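Long-range contacts in alcohol dehydrogenase (Escherichia coli, PDB 5VM2), which probably oxidises alcohol groups of a substrate not yet identified, with NAD or NADP as acceptor, as a zinc-type medium-chain dehydrogenase: residues 66-71 with 147-152; 86-91 with 135-140; 28-33 with 70-75. All coordinates share one frame; numbering follows the deposited sequence.

Contact 1 of 3, residues 66-71 with 147-152. With MG (magnesium ion), chain C.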
loop_
_atom_site.group_PDB
_atom_site.type_symbol
_atom_site.label_atom_id
_atom_site.label_comp_id
_atom_site.label_asym_id
_atom_site.label_seq_id
_atom_site.Cartn_x
_atom_site.Cartn_y
_atom_site.Cartn_z
ATOM N N GLU A 66 -3.784 6.607 2.488
ATOM C CA GLU A 66 -4.222 6.453 1.107
ATOM C C GLU A 66 -5.472 7.300 0.904
ATOM O O GLU A 66 -6.494 7.054 1.551
ATOM C CB GLU A 66 -4.512 4.983 0.794
ATOM C CG GLU A 66 -3.751 3.993 1.667
ATOM C CD GLU A 66 -4.147 2.542 1.415
ATOM O OE1 GLU A 66 -3.267 1.660 1.484
ATOM O OE2 GLU A 66 -5.340 2.273 1.155
ATOM N N CYS A 67 -5.402 8.295 0.022
ATOM C CA CYS A 67 -6.566 9.150 -0.175
ATOM C C CYS A 67 -6.484 9.872 -1.514
ATOM O O CYS A 67 -5.449 9.885 -2.186
ATOM C CB CYS A 67 -6.721 10.154 0.972
ATOM S SG CYS A 67 -5.387 11.346 1.092
ATOM N N ALA A 68 -7.614 10.469 -1.889
ATOM C CA ALA A 68 -7.755 11.231 -3.119
ATOM C C ALA A 68 -8.947 12.162 -2.957
ATOM O O ALA A 68 -9.770 11.991 -2.054
ATOM C CB ALA A 68 -7.936 10.320 -4.337
ATOM N N GLY A 69 -9.031 13.152 -3.838
ATOM C CA GLY A 69 -10.107 14.116 -3.752
ATOM C C GLY A 69 -10.036 15.187 -4.815
ATOM O O GLY A 69 -9.455 14.970 -5.881
ATOM N N THR A 70 -10.612 16.352 -4.529
ATOM C CA THR A 70 -10.703 17.449 -5.481
ATOM C C THR A 70 -10.043 18.690 -4.898
ATOM O O THR A 70 -10.262 19.028 -3.731
ATOM C CB THR A 70 -12.162 17.754 -5.837
ATOM O OG1 THR A 70 -12.804 16.554 -6.281
ATOM C CG2 THR A 70 -12.236 18.789 -6.944
ATOM N N VAL A 71 -9.234 19.359 -5.718
ATOM C CA VAL A 71 -8.561 20.576 -5.286
ATOM C C VAL A 71 -9.590 21.670 -5.036
ATOM O O VAL A 71 -10.442 21.953 -5.887
ATOM C CB VAL A 71 -7.528 21.013 -6.335
ATOM C CG1 VAL A 71 -6.800 22.271 -5.876
ATOM C CG2 VAL A 71 -6.543 19.886 -6.607
ATOM N N GLU A 147 -10.574 5.052 -7.106
ATOM C CA GLU A 147 -9.414 4.455 -7.760
ATOM C C GLU A 147 -8.149 5.245 -7.453
ATOM O O GLU A 147 -7.085 4.661 -7.219
ATOM C CB GLU A 147 -9.635 4.377 -9.270
ATOM C CG GLU A 147 -10.643 3.328 -9.717
ATOM C CD GLU A 147 -10.914 3.385 -11.214
ATOM O OE1 GLU A 147 -10.487 2.462 -11.943
ATOM O OE2 GLU A 147 -11.555 4.356 -11.662
ATOM N N GLY A 148 -8.245 6.578 -7.456
ATOM C CA GLY A 148 -7.091 7.391 -7.105
ATOM C C GLY A 148 -6.571 7.090 -5.713
ATOM O O GLY A 148 -5.363 7.132 -5.466
ATOM N N THR A 149 -7.478 6.781 -4.788
ATOM C CA THR A 149 -7.069 6.392 -3.445
ATOM C C THR A 149 -6.257 5.104 -3.470
ATOM O O THR A 149 -5.263 4.970 -2.745
ATOM C CB THR A 149 -8.306 6.231 -2.562
ATOM O OG1 THR A 149 -9.018 7.473 -2.517
ATOM C CG2 THR A 149 -7.916 5.824 -1.155
ATOM N N LEU A 150 -6.653 4.152 -4.314
ATOM C CA LEU A 150 -5.962 2.872 -4.303
ATOM C C LEU A 150 -4.686 2.870 -5.131
ATOM O O LEU A 150 -3.971 1.864 -5.127
ATOM C CB LEU A 150 -6.904 1.775 -4.798
ATOM C CG LEU A 150 -8.263 1.832 -4.105
ATOM C CD1 LEU A 150 -9.339 1.246 -4.997
ATOM C CD2 LEU A 150 -8.202 1.116 -2.764
ATOM N N VAL A 151 -4.306 4.004 -5.722
ATOM C CA VAL A 151 -2.991 4.093 -6.348
ATOM C C VAL A 151 -1.894 3.836 -5.321
ATOM O O VAL A 151 -0.867 3.218 -5.630
ATOM C CB VAL A 151 -2.814 5.458 -7.037
ATOM C CG1 VAL A 151 -1.341 5.692 -7.392
ATOM C CG2 VAL A 151 -3.701 5.545 -8.279
ATOM N N GLU A 152 -2.104 4.280 -4.077
ATOM C CA GLU A 152 -1.059 4.136 -3.063
ATOM C C GLU A 152 -0.682 2.680 -2.807
ATOM O O GLU A 152 0.508 2.341 -2.934
ATOM C CB GLU A 152 -1.481 4.867 -1.782
ATOM C CG GLU A 152 -0.326 5.216 -0.853
ATOM C CD GLU A 152 0.033 4.089 0.099
ATOM O OE1 GLU A 152 -0.671 3.055 0.098
ATOM O OE2 GLU A 152 1.019 4.241 0.853
HETATM MG MG MG C . -1.072 2.073 1.823
HETATM O O HOH W 1 -0.126 0.416 1.769
#
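A metal site joins strand 67-74 of the GroES-like domain to helix 145-163 of this zinc-type alcohol dehydrogenase, and Glu66 and Glu152 meet there on one magnesium ion. In relatives of this family the catalytic zinc is held by a similar set of residues. Here the ion is modelled as magnesium. Glu66 OE1 binds it at 2.3 Å and Glu152 OE1 at 2.0 Å. His65 and a water complete the modelled shell. The metal brings the two carboxylate oxygens, Glu66 OE1 and Glu152 OE1, to 3.3 Å of each other. The carboxylate planes are turned 42° apart. Glu66 reaches the ion with a chain extended beyond CG. Glu152 bends at chi2 (-86°), and its side chain crosses that of Glu66 at about a right angle. The second oxygens are held elsewhere: Glu66 OE2 forms a salt bridge with Lys340, and Glu152 OE2 is hydrogen-bonded to Tyr293.

Away from the metal the strand and helix run roughly antiparallel, their axes 6.1 Å apart at the closest. Thr149 lies against residues 66-68, its OG1 3.5 Å from Ala68 CB. This OG1 is hydrogen-bonded to Thr145 O within the helix. The Ala68 methyl packs on the Gly148-Thr149 peptide; Gly148, with no side chain, lets it come close. Thr149 CG2, anti to its own backbone N, rests 3.3 Å from Glu66 O.

Contact 2 of 3, residues 86-91 with 135-140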
loop_
_atom_site.group_PDB
_atom_site.type_symbol
_atom_site.label_atom_id
_atom_site.label_comp_id
_atom_site.label_asym_id
_atom_site.label_seq_id
_atom_site.Cartn_x
_atom_site.Cartn_y
_atom_site.Cartn_z
ATOM N N ARG A 86 -9.405 16.835 -9.877
ATOM C CA ARG A 86 -9.434 15.631 -9.064
ATOM C C ARG A 86 -8.030 15.049 -9.025
ATOM O O ARG A 86 -7.396 14.869 -10.071
ATOM C CB ARG A 86 -10.432 14.617 -9.624
ATOM C CG ARG A 86 -11.833 15.186 -9.798
ATOM C CD ARG A 86 -12.791 14.172 -10.420
ATOM N NE ARG A 86 -12.282 13.652 -11.687
ATOM C CZ ARG A 86 -11.745 12.444 -11.836
ATOM N NH1 ARG A 86 -11.651 11.623 -10.800
ATOM N NH2 ARG A 86 -11.299 12.057 -13.024
ATOM N N VAL A 87 -7.538 14.780 -7.816
ATOM C CA VAL A 87 -6.150 14.394 -7.609
ATOM C C VAL A 87 -6.072 13.301 -6.552
ATOM O O VAL A 87 -7.004 13.084 -5.775
ATOM C CB VAL A 87 -5.273 15.593 -7.168
ATOM C CG1 VAL A 87 -5.239 16.678 -8.238
ATOM C CG2 VAL A 87 -5.779 16.153 -5.847
ATOM N N ASN A 88 -4.938 12.613 -6.526
ATOM C CA ASN A 88 -4.541 11.840 -5.359
ATOM C C ASN A 88 -3.233 12.415 -4.825
ATOM O O ASN A 88 -2.637 13.316 -5.421
ATOM C CB ASN A 88 -4.437 10.340 -5.674
ATOM C CG ASN A 88 -3.335 9.995 -6.671
ATOM O OD1 ASN A 88 -2.445 10.792 -6.956
ATOM N ND2 ASN A 88 -3.390 8.773 -7.191
ATOM N N ILE A 89 -2.788 11.900 -3.686
ATOM C CA ILE A 89 -1.570 12.384 -3.058
ATOM C C ILE A 89 -0.657 11.202 -2.777
ATOM O O ILE A 89 -1.116 10.113 -2.407
ATOM C CB ILE A 89 -1.862 13.182 -1.768
ATOM C CG1 ILE A 89 -2.482 12.292 -0.697
ATOM C CG2 ILE A 89 -2.763 14.389 -2.058
ATOM C CD1 ILE A 89 -2.227 12.798 0.698
ATOM N N GLU A 90 0.635 11.406 -3.007
ATOM C CA GLU A 90 1.651 10.489 -2.522
ATOM C C GLU A 90 1.981 10.882 -1.090
ATOM O O GLU A 90 2.497 11.987 -0.868
ATOM C CB GLU A 90 2.894 10.549 -3.398
ATOM C CG GLU A 90 3.960 9.530 -3.035
ATOM C CD GLU A 90 5.118 9.491 -4.027
ATOM O OE1 GLU A 90 4.966 9.988 -5.164
ATOM O OE2 GLU A 90 6.188 8.956 -3.663
ATOM N N PRO A 91 1.682 10.045 -0.095
ATOM C CA PRO A 91 1.665 10.515 1.297
ATOM C C PRO A 91 3.030 10.636 1.958
ATOM O O PRO A 91 3.091 11.059 3.120
ATOM C CB PRO A 91 0.809 9.451 2.002
ATOM C CG PRO A 91 1.021 8.219 1.204
ATOM C CD PRO A 91 1.191 8.664 -0.226
ATOM N N PHE A 135 3.953 16.305 -4.639
ATOM C CA PHE A 135 3.549 14.925 -4.390
ATOM C C PHE A 135 2.036 14.772 -4.479
ATOM O O PHE A 135 1.424 13.956 -3.780
ATOM C CB PHE A 135 4.119 14.443 -3.061
ATOM C CG PHE A 135 5.605 14.247 -3.124
ATOM C CD1 PHE A 135 6.463 15.318 -2.922
ATOM C CD2 PHE A 135 6.139 13.018 -3.485
ATOM C CE1 PHE A 135 7.835 15.156 -3.022
ATOM C CE2 PHE A 135 7.511 12.844 -3.590
ATOM C CZ PHE A 135 8.361 13.919 -3.363
ATOM N N THR A 136 1.443 15.559 -5.369
ATOM C CA THR A 136 0.049 15.424 -5.744
ATOM C C THR A 136 -0.001 15.135 -7.239
ATOM O O THR A 136 0.837 15.627 -8.002
ATOM C CB THR A 136 -0.718 16.710 -5.408
ATOM O OG1 THR A 136 -0.661 16.934 -3.994
ATOM C CG2 THR A 136 -2.173 16.628 -5.856
ATOM N N TYR A 137 -1.005 14.354 -7.636
ATOM C CA TYR A 137 -1.076 13.866 -9.008
ATOM C C TYR A 137 -2.509 13.944 -9.507
ATOM O O TYR A 137 -3.428 13.458 -8.844
ATOM C CB TYR A 137 -0.559 12.422 -9.111
ATOM C CG TYR A 137 0.846 12.247 -8.576
ATOM C CD1 TYR A 137 1.075 12.079 -7.213
ATOM C CD2 TYR A 137 1.946 12.269 -9.426
ATOM C CE1 TYR A 137 2.354 11.935 -6.714
ATOM C CE2 TYR A 137 3.234 12.119 -8.934
ATOM C CZ TYR A 137 3.429 11.954 -7.577
ATOM O OH TYR A 137 4.703 11.806 -7.074
ATOM N N LYS A 138 -2.694 14.546 -10.677
ATOM C CA LYS A 138 -4.029 14.647 -11.236
ATOM C C LYS A 138 -4.490 13.282 -11.735
ATOM O O LYS A 138 -3.720 12.527 -12.333
ATOM C CB LYS A 138 -4.046 15.660 -12.377
ATOM C CG LYS A 138 -5.131 15.430 -13.398
ATOM C CD LYS A 138 -6.429 16.026 -12.899
ATOM C CE LYS A 138 -7.339 16.476 -14.020
ATOM N NZ LYS A 138 -8.525 17.096 -13.421
ATOM N N LEU A 139 -5.738 12.975 -11.476
ATOM C CA LEU A 139 -6.282 11.715 -11.955
ATOM C C LEU A 139 -6.765 11.863 -13.397
ATOM O O LEU A 139 -7.340 12.896 -13.756
ATOM C CB LEU A 139 -7.440 11.263 -11.071
ATOM C CG LEU A 139 -7.129 11.158 -9.581
ATOM C CD1 LEU A 139 -8.400 10.909 -8.788
ATOM C CD2 LEU A 139 -6.105 10.060 -9.333
ATOM N N PRO A 140 -6.537 10.856 -14.241
ATOM C CA PRO A 140 -7.166 10.854 -15.564
ATOM C C PRO A 140 -8.678 10.950 -15.435
ATOM O O PRO A 140 -9.267 10.593 -14.411
ATOM C CB PRO A 140 -6.738 9.508 -16.163
ATOM C CG PRO A 140 -5.472 9.152 -15.425
ATOM C CD PRO A 140 -5.650 9.700 -14.038
HETATM O O HOH W 2 -9.815 14.158 -14.491
#
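Tyr137 OH donates a short hydrogen bond of 2.6 Å to Glu90 OE1, meeting it nearly along its C-O axis. The carboxylate is tilted only 21° from the tyrosine ring plane. Glu90 gets there with CG anti to its backbone N (chi1 -175°) and an extended chain. Its other oxygen, OE2, is hydrogen-bonded to Tyr106.

Main-chain bonds join the antiparallel strands 86-89 and 136-138 of the GroES-like domain. Asn88 and Tyr137 form the hydrogen-bonded pair, with N to O distances of 2.9 Å both ways. Leu139 N to Arg86 O and Glu90 N to Phe135 O extend the pairing beyond it. At the Arg86 end, Arg86 NH2 makes a weak bond to Pro140 O, which lies near the guanidinium plane, while NH1 is hydrogen-bonded to Met143 O. A water accepts weakly from Arg86 NH2 and Lys138 NZ and donates to Leu139 O.

On one face, Thr136 CG2 lies 3.5 Å from Val87 CB. On the other, Asn88 OD1 lies 3.3 Å from Tyr137 CB. Leu139 CD2 lies 3.7 Å from Asn88 ND2, which is hydrogen-bonded to Gly148 O in helix 145-163. The Phe135 ring turns its edge to the Glu90 carboxylate, the planes 82° apart. Both oxygens of the buried Glu90 carboxylate thus have a phenol partner. Tyr137 donates, and if Tyr106 does too, the charged form would probably be favoured.

Contact 3 of 3, residues 28-33 with 70-75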
loop_
_atom_site.group_PDB
_atom_site.type_symbol
_atom_site.label_atom_id
_atom_site.label_comp_id
_atom_site.label_asym_id
_atom_site.label_seq_id
_atom_site.Cartn_x
_atom_site.Cartn_y
_atom_site.Cartn_z
ATOM N N GLU A 28 1.486 24.418 -1.976
ATOM C CA GLU A 28 0.586 23.335 -1.621
ATOM C C GLU A 28 -0.770 23.493 -2.297
ATOM O O GLU A 28 -1.156 24.581 -2.736
ATOM C CB GLU A 28 0.395 23.264 -0.102
ATOM C CG GLU A 28 1.692 23.110 0.676
ATOM C CD GLU A 28 1.471 23.008 2.175
ATOM O OE1 GLU A 28 2.311 22.385 2.857
ATOM O OE2 GLU A 28 0.466 23.558 2.674
ATOM N N VAL A 29 -1.487 22.376 -2.377
ATOM C CA VAL A 29 -2.883 22.356 -2.783
ATOM C C VAL A 29 -3.727 22.108 -1.544
ATOM O O VAL A 29 -3.284 21.473 -0.580
ATOM C CB VAL A 29 -3.171 21.279 -3.856
ATOM C CG1 VAL A 29 -2.401 21.570 -5.135
ATOM C CG2 VAL A 29 -2.830 19.894 -3.325
ATOM N N LEU A 30 -4.949 22.627 -1.565
ATOM C CA LEU A 30 -5.962 22.290 -0.575
ATOM C C LEU A 30 -6.999 21.411 -1.255
ATOM O O LEU A 30 -7.645 21.839 -2.218
ATOM C CB LEU A 30 -6.616 23.541 0.013
ATOM C CG LEU A 30 -7.821 23.263 0.921
ATOM C CD1 LEU A 30 -7.370 22.864 2.322
ATOM C CD2 LEU A 30 -8.763 24.460 0.972
ATOM N N ILE A 31 -7.159 20.188 -0.760
ATOM C CA ILE A 31 -7.975 19.126 -1.329
ATOM C C ILE A 31 -9.166 18.855 -0.421
ATOM O O ILE A 31 -9.066 18.944 0.808
ATOM C CB ILE A 31 -7.150 17.841 -1.561
ATOM C CG1 ILE A 31 -6.727 17.212 -0.234
ATOM C CG2 ILE A 31 -5.918 18.142 -2.414
ATOM C CD1 ILE A 31 -7.850 16.519 0.489
ATOM N N LYS A 32 -10.346 18.617 -0.978
ATOM C CA LYS A 32 -11.462 18.058 -0.229
ATOM C C LYS A 32 -11.389 16.542 -0.359
ATOM O O LYS A 32 -11.581 16.001 -1.453
ATOM C CB LYS A 32 -12.788 18.602 -0.752
ATOM C CG LYS A 32 -13.984 18.305 0.133
ATOM C CD LYS A 32 -15.218 19.057 -0.348
ATOM C CE LYS A 32 -16.306 19.075 0.713
ATOM N NZ LYS A 32 -16.764 17.700 1.056
ATOM N N VAL A 33 -11.089 15.859 0.747
ATOM C CA VAL A 33 -10.918 14.410 0.709
ATOM C C VAL A 33 -12.251 13.747 0.395
ATOM O O VAL A 33 -13.292 14.105 0.962
ATOM C CB VAL A 33 -10.350 13.889 2.036
ATOM C CG1 VAL A 33 -9.834 12.471 1.864
ATOM C CG2 VAL A 33 -9.243 14.793 2.533
ATOM N N THR A 70 -10.612 16.352 -4.529
ATOM C CA THR A 70 -10.703 17.449 -5.481
ATOM C C THR A 70 -10.043 18.690 -4.898
ATOM O O THR A 70 -10.262 19.028 -3.731
ATOM C CB THR A 70 -12.162 17.754 -5.837
ATOM O OG1 THR A 70 -12.804 16.554 -6.281
ATOM C CG2 THR A 70 -12.236 18.789 -6.944
ATOM N N VAL A 71 -9.234 19.359 -5.718
ATOM C CA VAL A 71 -8.561 20.576 -5.286
ATOM C C VAL A 71 -9.590 21.670 -5.036
ATOM O O VAL A 71 -10.442 21.953 -5.887
ATOM C CB VAL A 71 -7.528 21.013 -6.335
ATOM C CG1 VAL A 71 -6.800 22.271 -5.876
ATOM C CG2 VAL A 71 -6.543 19.886 -6.607
ATOM N N VAL A 72 -9.513 22.287 -3.862
ATOM C CA VAL A 72 -10.400 23.390 -3.522
ATOM C C VAL A 72 -9.694 24.735 -3.651
ATOM O O VAL A 72 -10.256 25.686 -4.193
ATOM C CB VAL A 72 -10.965 23.188 -2.099
ATOM C CG1 VAL A 72 -11.493 24.499 -1.542
ATOM C CG2 VAL A 72 -12.055 22.119 -2.108
ATOM N N ALA A 73 -8.442 24.830 -3.204
ATOM C CA ALA A 73 -7.634 26.028 -3.367
ATOM C C ALA A 73 -6.191 25.605 -3.599
ATOM O O ALA A 73 -5.818 24.447 -3.387
ATOM C CB ALA A 73 -7.745 26.955 -2.150
ATOM N N VAL A 74 -5.371 26.550 -4.053
ATOM C CA VAL A 74 -3.948 26.305 -4.243
ATOM C C VAL A 74 -3.160 27.464 -3.655
ATOM O O VAL A 74 -3.638 28.602 -3.600
ATOM C CB VAL A 74 -3.570 26.101 -5.730
ATOM C CG1 VAL A 74 -4.266 24.875 -6.301
ATOM C CG2 VAL A 74 -3.892 27.345 -6.546
ATOM N N GLY A 75 -1.945 27.163 -3.207
ATOM C CA GLY A 75 -1.027 28.194 -2.780
ATOM C C GLY A 75 -0.588 29.071 -3.936
ATOM O O GLY A 75 -0.730 28.734 -5.114
#
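Leu30 and Val72 meet side by side because each has a gamma carbon anti to its backbone N: Leu30 CG at chi1 172° and Val72 CG1 at chi1 161°. The two side chains point the same way. Leu30 CD2 touches Val72 CG1 at 3.7 Å and also lies against the Ala73 methyl. Val72 has a backbone psi of -42°, close to a helical value, and this turn in the strand makes a classic beta bulge. Val72 and Ala73 both face Leu30.

Leu30 O is the centre of the bulge and accepts two bonds. Val72 N is modelled at 2.5 Å, a distance so short that its exact value is doubtful. Ala73 N is longer, at 3.2 Å, and comes in more from the side of the carbonyl. In return, Leu30 N donates to Ala73 O. Regular antiparallel pairing continues on both sides of the bulge. Lys32 and Thr70 exchange backbone bonds toward one end, and Gly75 N reaches Glu28 O at 2.7 Å at the other.

Val29, Ile31, Val71 and Val74 share the opposite face from Leu30. There Val29 CG1 meets Val74 CG1 at 4.0 Å. Nearby, Val87 of strand 86-89 packs on Ile31 and Val71, and Phe81 on Val29. On the Leu30 side, Lys32 CB lies against Val72 CG2, 3.8 Å away, and Thr70 OG1 is hydrogen-bonded to Glu34 OE2. The bulge fits one extra residue into strand 67-74. Its amide is taken up by a shared acceptor, and pairing with strand 28-37 in the GroES-like domain goes on past it.

Strand 67-74 ties the three contacts together. Contact 3 pairs its far half with strand 28-37, and contact 1 sets its beginning against helix 145-163; they share Thr70 and Val71. On its other side lies strand 86-89, which contact 2 pairs with strand 136-138. All these strands belong to one mixed sheet. The centres of contacts 1 and 2 are about 6 Å apart, and contact 3 lies about 13 Å from contact 1 and 11 Å from contact 2. Along the chain contact 3 closes first, and both segments of contact 2 fall between those of contact 1. The strand thus starts just after two magnesium ligands, anchoring that site on the sheet, and leads into the bulge.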